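Local coordinates for protein Kinase A (PDB 5J3U) that binds cyclic AMP and, as a regulatory chain of protein kinase A, probably restrains the kinase's catalytic subunit until the nucleotide is bound, at residues K40-E43 with A44-L48; K80-G83 with P84-F88. All blocks are in the same frame, centred on the assembly; numbering follows the deposited sequence.

Contact 1 of 2, residues K40-E43 with A44-L48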
ATOM      1  N   LYS A  40      -8.969  11.145 -17.691  1.00 27.73           N
ATOM      2  CA  LYS A  40      -8.087  11.499 -18.787  1.00 31.17           C
ATOM      3  C   LYS A  40      -7.659  10.229 -19.517  1.00 30.22           C
ATOM      4  O   LYS A  40      -7.067   9.315 -18.925  1.00 28.81           O
ATOM      5  CB  LYS A  40      -6.900  12.300 -18.261  1.00 33.04           C
ATOM      6  CG  LYS A  40      -6.054  12.900 -19.350  1.00 34.45           C
ATOM      7  CD  LYS A  40      -4.836  13.587 -18.758  1.00 36.26           C
ATOM      8  CE  LYS A  40      -4.151  14.452 -19.804  1.00 40.96           C
ATOM      9  NZ  LYS A  40      -4.791  15.789 -19.862  1.00 44.43           N
ATOM     10  N   LYS A  41      -8.007  10.162 -20.795  1.00 28.96           N
ATOM     11  CA  LYS A  41      -7.643   9.044 -21.646  1.00 29.45           C
ATOM     12  C   LYS A  41      -6.555   9.555 -22.569  1.00 29.27           C
ATOM     13  O   LYS A  41      -6.615  10.696 -23.026  1.00 29.12           O
ATOM     14  CB  LYS A  41      -8.855   8.536 -22.439  1.00 31.93           C
ATOM     15  CG  LYS A  41      -9.937   7.966 -21.533  1.00 36.92           C
ATOM     16  CD  LYS A  41     -10.967   7.137 -22.281  1.00 43.78           C
ATOM     17  CE  LYS A  41     -12.069   6.702 -21.335  1.00 49.03           C
ATOM     18  NZ  LYS A  41     -13.122   5.925 -22.053  1.00 55.71           N
ATOM     19  N   ILE A  42      -5.542   8.721 -22.776  1.00 27.53           N
ATOM     20  CA  ILE A  42      -4.432   9.017 -23.679  1.00 25.69           C
ATOM     21  C   ILE A  42      -4.099   7.821 -24.502  1.00 26.16           C
ATOM     22  O   ILE A  42      -4.353   6.682 -24.107  1.00 27.24           O
ATOM     23  CB  ILE A  42      -3.167   9.466 -22.934  1.00 26.84           C
ATOM     24  CG1 ILE A  42      -2.785   8.455 -21.854  1.00 25.88           C
ATOM     25  CG2 ILE A  42      -3.360  10.853 -22.344  1.00 27.95           C
ATOM     26  CD1 ILE A  42      -1.517   8.880 -21.130  1.00 25.84           C
ATOM     27  N   GLU A  43      -3.554   8.055 -25.685  1.00 29.88           N
ATOM     28  CA  GLU A  43      -3.180   6.945 -26.555  1.00 28.73           C
ATOM     29  C   GLU A  43      -1.761   6.475 -26.173  1.00 28.38           C
ATOM     30  O   GLU A  43      -1.052   7.157 -25.401  1.00 26.32           O
ATOM     31  CB  GLU A  43      -3.242   7.374 -28.038  1.00 34.14           C
ATOM     32  CG  GLU A  43      -4.627   7.798 -28.537  1.00 39.45           C
ATOM     33  CD  GLU A  43      -5.742   6.749 -28.337  1.00 45.05           C
ATOM     34  OE1 GLU A  43      -5.505   5.520 -28.514  1.00 44.31           O
ATOM     35  OE2 GLU A  43      -6.881   7.179 -28.000  1.00 57.83           O
ATOM     36  N   ALA A  44      -1.354   5.326 -26.687  1.00 27.41           N
ATOM     37  CA  ALA A  44       0.013   4.866 -26.495  1.00 28.82           C
ATOM     38  C   ALA A  44       1.012   5.912 -27.014  1.00 29.87           C
ATOM     39  O   ALA A  44       0.700   6.718 -27.897  1.00 29.63           O
ATOM     40  CB  ALA A  44       0.229   3.510 -27.158  1.00 31.21           C
ATOM     41  N   SER A  45       2.192   5.937 -26.407  1.00 26.47           N
ATOM     42  CA  SER A  45       3.287   6.827 -26.819  1.00 27.65           C
ATOM     43  C   SER A  45       3.003   8.301 -26.704  1.00 25.68           C
ATOM     44  O   SER A  45       3.482   9.116 -27.513  1.00 25.51           O
ATOM     45  CB  SER A  45       3.777   6.492 -28.229  1.00 30.22           C
ATOM     46  OG  SER A  45       3.939   5.102 -28.354  1.00 34.94           O
ATOM     47  N   THR A  46       2.277   8.639 -25.645  1.00 26.78           N
ATOM     48  CA  THR A  46       1.984  10.008 -25.282  1.00 26.61           C
ATOM     49  C   THR A  46       2.927  10.422 -24.150  1.00 25.74           C
ATOM     50  O   THR A  46       2.950   9.808 -23.067  1.00 23.37           O
ATOM     51  CB  THR A  46       0.526  10.183 -24.752  1.00 26.25           C
ATOM     52  OG1 THR A  46      -0.437   9.737 -25.718  1.00 26.79           O
ATOM     53  CG2 THR A  46       0.248  11.633 -24.378  1.00 25.14           C
ATOM     54  N   CYS A  47       3.613  11.531 -24.373  1.00 24.37           N
ATOM     55  CA  CYS A  47       4.517  12.072 -23.421  1.00 25.28           C
ATOM     56  C   CYS A  47       3.784  12.997 -22.460  1.00 27.46           C
ATOM     57  O   CYS A  47       3.775  14.212 -22.628  1.00 28.94           O
ATOM     58  CB  CYS A  47       5.651  12.811 -24.156  1.00 28.93           C
ATOM     59  SG  CYS A  47       6.895  13.402 -22.994  1.00 29.90           S
ATOM     60  N   LEU A  48       3.231  12.407 -21.391  1.00 24.11           N
ATOM     61  CA  LEU A  48       2.341  13.111 -20.447  1.00 23.13           C
ATOM     62  C   LEU A  48       2.994  14.063 -19.502  1.00 22.03           C
ATOM     63  O   LEU A  48       2.473  15.139 -19.297  1.00 20.23           O
ATOM     64  CB  LEU A  48       1.516  12.094 -19.620  1.00 22.51           C
ATOM     65  CG  LEU A  48       0.465  12.560 -18.600  1.00 23.01           C
ATOM     66  CD1 LEU A  48      -0.635  13.325 -19.284  1.00 23.98           C
ATOM     67  CD2 LEU A  48      -0.142  11.322 -17.966  1.00 23.66           C
TER
HETATM   68  O   HOH W   1      -3.098   3.864 -28.594  1.00 33.48           O
HETATM   69  O   HOH W   2      -3.299  10.799 -26.326  1.00 40.94           O

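Contact 2 of 2, residues K80-G83 with P84-F88. With CMP (adenosine-3',5'-cyclic-monophosphate), chain C.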
ATOM      1  N   LYS A  80      11.039   3.241 -14.001  1.00 23.54           N
ATOM      2  CA  LYS A  80       9.879   2.574 -13.354  1.00 23.72           C
ATOM      3  C   LYS A  80       8.779   2.438 -14.358  1.00 23.20           C
ATOM      4  O   LYS A  80       8.562   3.365 -15.160  1.00 22.36           O
ATOM      5  CB  LYS A  80       9.393   3.412 -12.177  1.00 24.28           C
ATOM      6  CG  LYS A  80       8.194   2.852 -11.390  1.00 26.56           C
ATOM      7  CD  LYS A  80       8.421   1.476 -10.783  1.00 28.97           C
ATOM      8  N   VAL A  81       8.116   1.287 -14.351  1.00 23.52           N
ATOM      9  CA  VAL A  81       6.924   1.094 -15.146  1.00 24.38           C
ATOM     10  C   VAL A  81       5.763   1.142 -14.136  1.00 23.01           C
ATOM     11  O   VAL A  81       5.847   0.582 -13.023  1.00 23.48           O
ATOM     12  CB  VAL A  81       6.944  -0.222 -15.943  1.00 26.46           C
ATOM     13  CG1 VAL A  81       5.697  -0.334 -16.820  1.00 28.15           C
ATOM     14  CG2 VAL A  81       8.165  -0.272 -16.852  1.00 28.82           C
ATOM     15  N   VAL A  82       4.719   1.867 -14.517  1.00 21.46           N
ATOM     16  CA  VAL A  82       3.541   2.018 -13.673  1.00 21.82           C
ATOM     17  C   VAL A  82       2.361   1.473 -14.457  1.00 23.19           C
ATOM     18  O   VAL A  82       2.305   1.570 -15.705  1.00 21.50           O
ATOM     19  CB  VAL A  82       3.279   3.470 -13.247  1.00 22.36           C
ATOM     20  CG1 VAL A  82       4.412   4.017 -12.390  1.00 23.31           C
ATOM     21  CG2 VAL A  82       3.066   4.377 -14.448  1.00 21.69           C
ATOM     22  N   GLY A  83       1.446   0.857 -13.732  1.00 21.86           N
ATOM     23  CA  GLY A  83       0.303   0.227 -14.343  1.00 21.08           C
ATOM     24  C   GLY A  83      -0.934   0.413 -13.457  1.00 21.32           C
ATOM     25  O   GLY A  83      -0.946   1.277 -12.551  1.00 18.85           O
ATOM     26  N   PRO A  84      -1.947  -0.429 -13.691  1.00 22.87           N
ATOM     27  CA  PRO A  84      -3.255  -0.208 -13.051  1.00 25.03           C
ATOM     28  C   PRO A  84      -3.112  -0.121 -11.546  1.00 23.49           C
ATOM     29  O   PRO A  84      -2.437  -0.983 -10.955  1.00 24.14           O
ATOM     30  CB  PRO A  84      -4.067  -1.471 -13.475  1.00 25.62           C
ATOM     31  CG  PRO A  84      -3.430  -1.907 -14.762  1.00 25.44           C
ATOM     32  CD  PRO A  84      -1.969  -1.608 -14.601  1.00 23.38           C
ATOM     33  N   GLY A  85      -3.748   0.901 -10.942  1.00 22.20           N
ATOM     34  CA  GLY A  85      -3.740   1.108  -9.508  1.00 21.05           C
ATOM     35  C   GLY A  85      -2.622   2.020  -9.044  1.00 21.77           C
ATOM     36  O   GLY A  85      -2.647   2.490  -7.903  1.00 19.78           O
ATOM     37  N   ASP A  86      -1.636   2.307  -9.907  1.00 19.94           N
ATOM     38  CA  ASP A  86      -0.462   3.065  -9.437  1.00 19.83           C
ATOM     39  C   ASP A  86      -0.733   4.545  -9.593  1.00 20.24           C
ATOM     40  O   ASP A  86      -1.309   4.975 -10.614  1.00 20.26           O
ATOM     41  CB  ASP A  86       0.802   2.738 -10.246  1.00 19.68           C
ATOM     42  CG  ASP A  86       1.326   1.353 -10.024  1.00 22.13           C
ATOM     43  OD1 ASP A  86       1.080   0.757  -8.951  1.00 22.76           O
ATOM     44  OD2 ASP A  86       1.991   0.854 -10.960  1.00 20.99           O
ATOM     45  N   ALA A  87      -0.258   5.326  -8.630  1.00 18.69           N
ATOM     46  CA  ALA A  87      -0.292   6.776  -8.681  1.00 19.34           C
ATOM     47  C   ALA A  87       1.057   7.268  -9.206  1.00 22.00           C
ATOM     48  O   ALA A  87       2.105   6.656  -8.951  1.00 22.56           O
ATOM     49  CB  ALA A  87      -0.560   7.363  -7.311  1.00 20.79           C
ATOM     50  N   PHE A  88       1.046   8.356  -9.961  1.00 17.70           N
ATOM     51  CA  PHE A  88       2.281   8.968 -10.409  1.00 17.45           C
ATOM     52  C   PHE A  88       2.076  10.459 -10.565  1.00 17.45           C
ATOM     53  O   PHE A  88       0.953  10.975 -10.655  1.00 16.21           O
ATOM     54  CB  PHE A  88       2.819   8.322 -11.710  1.00 16.85           C
ATOM     55  CG  PHE A  88       1.981   8.564 -12.919  1.00 17.86           C
ATOM     56  CD1 PHE A  88       0.998   7.645 -13.283  1.00 17.16           C
ATOM     57  CD2 PHE A  88       2.174   9.658 -13.733  1.00 17.99           C
ATOM     58  CE1 PHE A  88       0.186   7.886 -14.382  1.00 18.39           C
ATOM     59  CE2 PHE A  88       1.377   9.863 -14.846  1.00 17.69           C
ATOM     60  CZ  PHE A  88       0.383   8.966 -15.173  1.00 17.06           C
TER
HETATM   61  P   CMP C 502       6.786  13.703 -10.304  1.00 19.70           P
HETATM   62  O1P CMP C 502       8.273  14.091 -10.056  1.00 19.39           O
HETATM   63  O2P CMP C 502       5.774  14.749  -9.923  1.00 17.85           O
HETATM   64  O5' CMP C 502       6.753  13.461 -11.894  1.00 17.40           O
HETATM   65  C5' CMP C 502       7.528  12.370 -12.395  1.00 19.25           C
HETATM   66  C4' CMP C 502       7.063  11.104 -11.710  1.00 18.26           C
HETATM   67  O4' CMP C 502       7.655   9.909 -12.123  1.00 18.18           O
HETATM   68  C3' CMP C 502       7.257  11.173 -10.221  1.00 18.69           C
HETATM   69  O3' CMP C 502       6.450  12.235  -9.712  1.00 18.96           O
HETATM   70  C2' CMP C 502       6.883   9.759  -9.891  1.00 19.53           C
HETATM   71  O2' CMP C 502       5.484   9.614  -9.742  1.00 18.68           O
HETATM   72  C1' CMP C 502       7.376   8.963 -11.097  1.00 18.57           C
HETATM   73  N9  CMP C 502       8.600   8.181 -10.806  1.00 19.47           N
HETATM   74  C8  CMP C 502       8.662   6.811 -10.840  1.00 21.57           C
HETATM   75  N7  CMP C 502       9.917   6.397 -10.485  1.00 21.20           N
HETATM   76  C5  CMP C 502      10.623   7.463 -10.190  1.00 18.72           C
HETATM   77  C6  CMP C 502      12.016   7.683  -9.734  1.00 20.69           C
HETATM   78  N6  CMP C 502      12.859   6.641  -9.536  1.00 20.40           N
HETATM   79  N1  CMP C 502      12.383   8.948  -9.541  1.00 21.40           N
HETATM   80  C2  CMP C 502      11.565  10.029  -9.699  1.00 23.20           C
HETATM   81  N3  CMP C 502      10.284   9.907 -10.133  1.00 19.12           N
HETATM   82  C4  CMP C 502       9.776   8.664 -10.396  1.00 18.99           C
HETATM   83  O   HOH W   3       4.678   0.257 -10.290  1.00 45.71           O

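Contact 1 of 2, residues K40-E43 with A44-L48
Between Ile42 and Thr46 the backbone turns back: the end-to-end directions of 40-43 and 44-48 lie 133° apart, as the chain passes from strand 38-42 to strand 47-49. These are edge strands of the two four-stranded antiparallel sheets of a cyclic nucleotide-binding beta-barrel, so this loop joins one sheet to the other. Its main side-chain bond comes from Thr46, whose OG1 points opposite its own carbonyl carbon (chi1 -57°) and donates to Glu43 O at 2.7 Å. The hydroxyl approaches from above the carbonyl plane, 41° out of it. Ser105 OG also bonds Glu43 O and reaches Thr46 N, tying the turn to strand 102-105. Ile42 CB lies 3.9 Å from the same Thr46 OG1. Ile42 CD1 meets Leu48 CD2 at 4.2 Å, and both side chains also touch Leu111 of strand 109-115, while the Lys40 and Leu48 side chains run past each other in opposite directions, Lys40 CE touching Leu48 CD1 at 3.7 Å. One water joins Glu43 OE1 to Ala44 N. A second accepts from Glu43 N at 2.8 Å and donates to Thr46 OG1 at 3.1 Å, so that hydroxyl both gives and receives a bond.

Contact 2 of 2, residues K80-G83 with P84-F88
Asp86 turns its carboxylate back on Gly83 because its carboxylate carbon points opposite its own carbonyl carbon (chi1 -69°), while Phe88 CG is held over its own backbone, flanked by N and C (chi1 68°), which brings the ring to Val82. Asp86 OD2 accepts from Gly83 N at 2.8 Å in a nearly straight bond (171° at the hydrogen), met on the anti side and well out of the carboxylate plane. In return Asp86 N donates to Gly83 O at 2.9 Å, closing a type II beta turn from Gly83 to Asp86. One residue thus grips both polar atoms of Gly83, and Gly85 supplies the positive phi of the third turn position. A water bridges Asp86 OD2, at 2.8 Å, to Val81 O, so OD2 has two donors. Val82 and Phe88 meet at about a right angle, Val82 CG2 lying 4.0 Å from Phe88 CD1, obliquely to the ring. Lys80 CB lies beside the adenine, 3.5 Å from N7 of the cyclic AMP, and Phe88 CA lies 3.3 Å from its O2'. Phe88 leads into the phosphate-binding cassette, where Gly89, Glu90 and Ala92 bond the nucleotide. The turn carries the chain from strand 75-82, paired with strand 66-72, over to strand 87-88, which pairs with strand 57-61; the Phe88 ring also meets Tyr59.

In the fold
Contacts 1 and 2 are both local turns, in series along the chain, and each carries it between the same two sheets of the barrel: contact 1 joins their edge strands 38-42 and 47-49, and contact 2 joins the edge strands 75-82 and 87-88. Their centres are about 14 Å apart, yet they touch where Leu48 CD2 packs on Phe88 CZ at 3.7 Å. Contact 1 is a surface turn without a buried residue, pinned by a hydroxyl and bridged by waters. Contact 2 is partly buried through Val82 and Phe88, is closed by a carboxylate and a turn bond, and includes residues lining the nucleotide pocket; in contact 1, the Leu48 side chain is about 9 Å from the bound cyclic AMP.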